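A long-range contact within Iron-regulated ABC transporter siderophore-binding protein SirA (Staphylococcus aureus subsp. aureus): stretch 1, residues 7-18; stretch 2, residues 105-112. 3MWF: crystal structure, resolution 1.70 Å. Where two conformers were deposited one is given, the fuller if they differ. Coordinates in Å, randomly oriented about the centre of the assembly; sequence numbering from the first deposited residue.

Stretch 1 (7-18) SIKHAMGTTEIK
Stretch 2 105-112: APTVSTDT

How do the two stretches lie against each other? Stretch 1 is a hairpin: strands 7-10 and 13-17 join through a type I turn from H10 to G13, with I8 N to T15 O and T15 N to I8 O both 2.9 Å. At phi/psi 133/-149 the backbone of G13 calls for glycine, because a CB there would be jammed against the carbonyl O of M12. Strand 107-110 packs across the hairpin, 32° from the direction of strand 7-10 and 140° from that of strand 13-17. In register, A11 CA lies 5.2 Å from T110 CA, and I17 CA 6.0 Å from P106 CA.

Which hydrogen bonds cross the contact? There are two, and both end on strand carbonyls. A11 N donates to S109 O at 2.8 Å (158°), so a turn amide is satisfied by the facing strand. T15, chi1 m, donates from OG1 to T107 O at 2.7 Å.

What satisfies T15 OG1, the H10 ring and S109 OG? The T15 hydroxyl, its own proton spent on T107 O, accepts from H10 NE2 at 2.8 Å and from a water whose oxygen is 3.0 Å from T15 OG1. That water also accepts from T107 N at 3.0 Å, bridging the stretches. H10, chi1 p and chi2 84°, therefore donates through NE2, while its ND1 accepts from M12 N at 3.2 Å. H10 NE2 is also 3.3 Å from T107 O, but the angle is too poor for a hydrogen bond. S109 OG, chi1 t, donates within its own stretch to T110 O at 3.1 Å.

What fills the space around these polar links? V108 CA sits over one face of the H10 ring, 3.9 Å from the ring centroid and 4° off the normal. V108, chi1 m, brings CG1 to 4.1 Å from I8 CG2 and 4.3 Å from I17 CD1, while P106 CB lies 3.7 Å from T15 CG2.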

# COMPACT_ATOMS: atom_id res chain seq x y z
N SER A 7 23.57 2.32 13.82
CA SER A 7 22.46 2.38 14.77
C SER A 7 21.25 3.04 14.11
O SER A 7 21.35 4.13 13.56
CB SER A 7 22.86 3.14 16.05
OG SER A 7 21.81 3.12 17.01
N ILE A 8 20.11 2.36 14.18
CA ILE A 8 18.89 2.85 13.55
C ILE A 8 17.76 3.05 14.56
O ILE A 8 17.43 2.14 15.30
CB ILE A 8 18.43 1.87 12.46
CG1 ILE A 8 19.44 1.87 11.31
CG2 ILE A 8 17.01 2.22 11.98
CD1 ILE A 8 19.19 0.84 10.29
N LYS A 9 17.19 4.26 14.57
CA LYS A 9 15.98 4.56 15.34
C LYS A 9 14.74 4.23 14.50
O LYS A 9 14.62 4.73 13.38
CB LYS A 9 15.94 6.05 15.69
CG LYS A 9 16.72 6.45 16.93
CD LYS A 9 16.94 7.97 16.96
CE LYS A 9 17.41 8.48 18.32
NZ LYS A 9 18.70 7.87 18.75
N HIS A 10 13.84 3.40 15.01
CA HIS A 10 12.69 3.00 14.19
C HIS A 10 11.46 2.91 15.08
O HIS A 10 11.51 3.32 16.25
CB HIS A 10 13.00 1.68 13.45
CG HIS A 10 13.41 0.58 14.37
ND1 HIS A 10 12.50 -0.21 15.03
CD2 HIS A 10 14.64 0.16 14.76
CE1 HIS A 10 13.15 -1.08 15.79
NE2 HIS A 10 14.45 -0.87 15.65
N ALA A 11 10.36 2.37 14.54
CA ALA A 11 9.10 2.42 15.26
C ALA A 11 9.06 1.61 16.56
O ALA A 11 8.23 1.88 17.42
CB ALA A 11 7.92 1.99 14.32
N MET A 12 9.96 0.64 16.70
CA MET A 12 9.93 -0.22 17.86
C MET A 12 11.15 -0.05 18.76
O MET A 12 11.35 -0.84 19.69
CB MET A 12 9.78 -1.68 17.45
CG MET A 12 8.39 -2.05 17.02
SD MET A 12 7.21 -1.91 18.39
CE MET A 12 7.76 -3.21 19.53
N GLY A 13 11.94 0.98 18.52
CA GLY A 13 13.10 1.24 19.38
C GLY A 13 14.35 1.49 18.58
O GLY A 13 14.28 2.02 17.47
N THR A 14 15.49 1.11 19.15
CA THR A 14 16.79 1.27 18.49
C THR A 14 17.42 -0.08 18.19
O THR A 14 17.42 -0.98 19.04
CB THR A 14 17.75 2.06 19.42
OG1 THR A 14 17.19 3.37 19.63
CG2 THR A 14 19.12 2.17 18.82
N THR A 15 17.97 -0.21 16.98
CA THR A 15 18.61 -1.46 16.54
C THR A 15 20.01 -1.20 16.01
O THR A 15 20.20 -0.30 15.20
CB THR A 15 17.74 -2.17 15.45
OG1 THR A 15 16.55 -2.64 16.06
CG2 THR A 15 18.45 -3.37 14.84
N GLU A 16 20.97 -2.02 16.47
CA GLU A 16 22.34 -1.98 15.98
C GLU A 16 22.53 -3.04 14.90
O GLU A 16 22.31 -4.22 15.13
CB GLU A 16 23.36 -2.20 17.13
CG GLU A 16 24.81 -1.98 16.70
CD GLU A 16 25.83 -2.40 17.75
OE1 GLU A 16 26.51 -3.44 17.56
OE2 GLU A 16 25.94 -1.68 18.76
N ILE A 17 22.95 -2.59 13.73
CA ILE A 17 23.25 -3.48 12.61
C ILE A 17 24.76 -3.53 12.46
O ILE A 17 25.41 -2.49 12.29
CB ILE A 17 22.60 -2.96 11.30
CG1 ILE A 17 21.07 -2.88 11.46
CG2 ILE A 17 23.00 -3.85 10.11
CD1 ILE A 17 20.35 -2.30 10.28
N LYS A 18 25.32 -4.74 12.51
CA LYS A 18 26.75 -4.89 12.25
C LYS A 18 26.94 -5.33 10.81
O LYS A 18 26.43 -6.37 10.40
CB LYS A 18 27.42 -5.84 13.26
CG LYS A 18 27.48 -5.30 14.70
CD LYS A 18 28.78 -5.67 15.45
CE LYS A 18 28.67 -6.99 16.25
NZ LYS A 18 28.88 -8.22 15.41
N ALA A 105 17.71 -11.79 14.65
CA ALA A 105 18.56 -10.89 13.91
C ALA A 105 18.16 -9.45 14.19
O ALA A 105 17.03 -9.19 14.62
CB ALA A 105 18.44 -11.17 12.40
N PRO A 106 19.07 -8.49 13.91
CA PRO A 106 18.71 -7.08 14.02
C PRO A 106 17.44 -6.85 13.22
O PRO A 106 17.34 -7.28 12.06
CB PRO A 106 19.89 -6.37 13.34
CG PRO A 106 21.05 -7.29 13.56
CD PRO A 106 20.45 -8.66 13.39
N THR A 107 16.47 -6.22 13.87
CA THR A 107 15.14 -6.07 13.30
C THR A 107 14.79 -4.58 13.32
O THR A 107 14.91 -3.91 14.36
CB THR A 107 14.09 -6.84 14.12
OG1 THR A 107 14.37 -8.23 14.07
CG2 THR A 107 12.66 -6.60 13.55
N VAL A 108 14.39 -4.06 12.16
CA VAL A 108 13.94 -2.66 12.08
C VAL A 108 12.47 -2.66 11.69
O VAL A 108 11.99 -3.59 11.03
CB VAL A 108 14.80 -1.83 11.11
CG1 VAL A 108 16.25 -1.83 11.60
CG2 VAL A 108 14.75 -2.42 9.67
N SER A 109 11.72 -1.65 12.15
CA SER A 109 10.25 -1.66 12.01
C SER A 109 9.69 -0.28 11.64
O SER A 109 10.04 0.72 12.27
CB SER A 109 9.62 -2.10 13.34
OG SER A 109 8.20 -2.23 13.25
N THR A 110 8.81 -0.21 10.62
CA THR A 110 8.03 0.99 10.37
C THR A 110 6.75 0.86 11.17
O THR A 110 6.41 -0.21 11.67
CB THR A 110 7.61 1.08 8.91
OG1 THR A 110 7.09 -0.21 8.53
CG2 THR A 110 8.80 1.43 8.00
N ASP A 111 6.00 1.95 11.30
CA ASP A 111 4.73 1.92 12.02
C ASP A 111 3.72 1.02 11.30
O ASP A 111 3.03 0.19 11.92
CB ASP A 111 4.15 3.32 12.08
CG ASP A 111 4.73 4.18 13.19
OD1 ASP A 111 5.19 3.64 14.23
OD2 ASP A 111 4.65 5.42 13.05
N THR A 112 3.59 1.21 9.99
CA THR A 112 2.62 0.40 9.25
C THR A 112 3.21 -0.11 7.95
O THR A 112 4.41 -0.06 7.73
CB THR A 112 1.28 1.14 8.99
OG1 THR A 112 0.24 0.22 8.50
CG2 THR A 112 1.53 2.28 8.04
O HOH W 1 16.45 -5.58 16.79